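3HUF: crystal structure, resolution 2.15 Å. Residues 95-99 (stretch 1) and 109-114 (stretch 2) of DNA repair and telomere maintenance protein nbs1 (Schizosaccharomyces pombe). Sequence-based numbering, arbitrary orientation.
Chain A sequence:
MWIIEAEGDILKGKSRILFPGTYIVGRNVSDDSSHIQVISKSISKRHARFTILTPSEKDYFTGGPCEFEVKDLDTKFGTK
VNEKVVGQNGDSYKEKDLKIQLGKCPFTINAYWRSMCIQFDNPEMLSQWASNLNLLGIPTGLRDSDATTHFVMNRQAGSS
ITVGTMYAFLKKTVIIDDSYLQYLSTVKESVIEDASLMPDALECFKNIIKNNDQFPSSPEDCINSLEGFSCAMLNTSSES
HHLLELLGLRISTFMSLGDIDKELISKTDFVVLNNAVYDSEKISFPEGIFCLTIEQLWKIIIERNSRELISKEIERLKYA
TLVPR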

# COMPACT_ATOMS: atom_id res chain seq x y z
N GLU A 95 -12.50 -11.54 5.02
CA GLU A 95 -11.24 -12.15 5.42
C GLU A 95 -10.27 -12.05 4.25
O GLU A 95 -10.69 -11.90 3.10
CB GLU A 95 -11.46 -13.62 5.73
CG GLU A 95 -12.14 -13.89 7.05
CD GLU A 95 -13.36 -14.76 6.85
OE1 GLU A 95 -13.18 -15.98 6.56
OE2 GLU A 95 -14.49 -14.23 6.98
N LYS A 96 -8.98 -12.19 4.52
CA LYS A 96 -7.98 -12.00 3.47
C LYS A 96 -7.56 -13.30 2.77
O LYS A 96 -6.77 -13.27 1.84
CB LYS A 96 -6.77 -11.26 4.03
CG LYS A 96 -7.13 -9.87 4.54
CD LYS A 96 -6.02 -9.28 5.38
CE LYS A 96 -6.29 -7.79 5.59
NZ LYS A 96 -5.07 -7.11 6.10
N ASP A 97 -8.11 -14.43 3.22
CA ASP A 97 -7.82 -15.73 2.64
C ASP A 97 -9.10 -16.53 2.49
O ASP A 97 -9.77 -16.85 3.47
CB ASP A 97 -6.87 -16.52 3.55
CG ASP A 97 -5.46 -15.98 3.50
OD1 ASP A 97 -4.70 -16.41 2.62
OD2 ASP A 97 -5.12 -15.13 4.36
N LEU A 98 -9.45 -16.84 1.24
CA LEU A 98 -10.65 -17.62 0.94
C LEU A 98 -10.30 -18.88 0.15
O LEU A 98 -9.59 -18.82 -0.86
CB LEU A 98 -11.68 -16.77 0.18
CG LEU A 98 -12.06 -15.37 0.70
CD1 LEU A 98 -12.98 -14.69 -0.26
CD2 LEU A 98 -12.70 -15.41 2.10
N LYS A 99 -10.80 -20.02 0.62
CA LYS A 99 -10.59 -21.29 -0.04
C LYS A 99 -11.95 -21.67 -0.61
O LYS A 99 -12.89 -21.91 0.14
CB LYS A 99 -10.08 -22.31 1.00
CG LYS A 99 -9.88 -23.71 0.53
CD LYS A 99 -9.42 -24.61 1.70
CE LYS A 99 -10.27 -25.88 1.82
NZ LYS A 99 -9.61 -27.10 1.22
N ILE A 109 -10.11 -23.17 -5.35
CA ILE A 109 -9.66 -21.87 -5.81
C ILE A 109 -9.28 -21.08 -4.58
O ILE A 109 -10.11 -20.84 -3.70
CB ILE A 109 -10.77 -21.13 -6.55
CG1 ILE A 109 -11.10 -21.85 -7.85
CG2 ILE A 109 -10.37 -19.66 -6.82
CD1 ILE A 109 -12.40 -21.37 -8.41
N ASN A 110 -8.01 -20.69 -4.50
CA ASN A 110 -7.50 -19.95 -3.36
C ASN A 110 -7.39 -18.45 -3.65
O ASN A 110 -6.53 -18.02 -4.44
CB ASN A 110 -6.17 -20.55 -2.92
CG ASN A 110 -6.24 -22.07 -2.77
OD1 ASN A 110 -7.15 -22.60 -2.13
ND2 ASN A 110 -5.27 -22.77 -3.36
N ALA A 111 -8.28 -17.68 -3.02
CA ALA A 111 -8.29 -16.22 -3.12
C ALA A 111 -7.59 -15.62 -1.91
O ALA A 111 -7.82 -16.05 -0.77
CB ALA A 111 -9.74 -15.68 -3.26
N TYR A 112 -6.70 -14.67 -2.17
CA TYR A 112 -5.97 -14.00 -1.11
C TYR A 112 -5.81 -12.54 -1.46
O TYR A 112 -5.73 -12.16 -2.62
CB TYR A 112 -4.61 -14.63 -0.81
CG TYR A 112 -3.76 -14.90 -2.02
CD1 TYR A 112 -2.75 -14.00 -2.41
CD2 TYR A 112 -3.95 -16.05 -2.80
CE1 TYR A 112 -1.95 -14.23 -3.54
CE2 TYR A 112 -3.18 -16.28 -3.94
CZ TYR A 112 -2.17 -15.37 -4.30
OH TYR A 112 -1.39 -15.62 -5.41
N TRP A 113 -5.77 -11.72 -0.42
CA TRP A 113 -5.64 -10.30 -0.57
C TRP A 113 -4.17 -9.94 -0.43
O TRP A 113 -3.53 -10.37 0.52
CB TRP A 113 -6.48 -9.61 0.52
CG TRP A 113 -6.36 -8.12 0.57
CD1 TRP A 113 -5.61 -7.38 1.45
CD2 TRP A 113 -7.03 -7.18 -0.28
NE1 TRP A 113 -5.76 -6.04 1.18
CE2 TRP A 113 -6.64 -5.89 0.14
CE3 TRP A 113 -7.93 -7.31 -1.34
CZ2 TRP A 113 -7.13 -4.72 -0.47
CZ3 TRP A 113 -8.40 -6.14 -1.97
CH2 TRP A 113 -8.00 -4.87 -1.53
N ARG A 114 -3.64 -9.20 -1.40
CA ARG A 114 -2.32 -8.61 -1.27
C ARG A 114 -2.51 -7.15 -0.85
O ARG A 114 -3.29 -6.44 -1.47
CB ARG A 114 -1.58 -8.67 -2.62
CG ARG A 114 -0.10 -8.25 -2.57
CD ARG A 114 0.70 -8.65 -3.88
NE ARG A 114 0.90 -10.09 -4.09
CZ ARG A 114 1.76 -10.85 -3.39
NH1 ARG A 114 2.49 -10.31 -2.41
NH2 ARG A 114 1.88 -12.15 -3.66
O HOH W 1 -3.37 -12.84 2.03

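The most striking feature of this antiparallel pairing is how much work single carbonyls do: Lys96 O accepts a hydrogen bond from Trp113 N at 2.9 Å and also lies 3.1 Å from Tyr112 CA, a short CA-H...O contact. Water 1 sits at this end of the pairing, donating to Trp113 O at 2.9 Å and weakly to Lys96 O at 3.4 Å.

The pattern repeats along the strands. Leu98 and Ala111 form a hydrogen-bonded pair, Leu98 N reaching Ala111 O at 2.7 Å in an almost straight line (178°) and Ala111 N returning to Leu98 O at 2.8 Å. The same two oxygens receive CA-H...O contacts, from Asp97 CA to Ala111 O and from Asn110 CA to Leu98 O, both at 3.4 Å.

Leu98 and Ala111 share one face of the sheet, where both are buried; their CB atoms meet at 4.1 Å, and apolar side chains suit a buried site, where a polar group would have to find a partner, and the small methyl of Ala111 sits beside Leu98. The other face carries Asp97, Tyr112, Lys99 and Asn110, whose polar groups tolerate its greater exposure. There Asp97 OD1 approaches Tyr112 CB at 3.9 Å, a packing contact, while Tyr112 OH bonds elsewhere in the structure. Just before its strand begins, Lys96 extends its aliphatic chain beside Trp113, where Lys96 CE lies oblique to the ring; the two CB atoms, Lys96 CB and Trp113 CB, are 3.9 Å apart, and Lys96 NZ is hydrogen-bonded elsewhere in the structure.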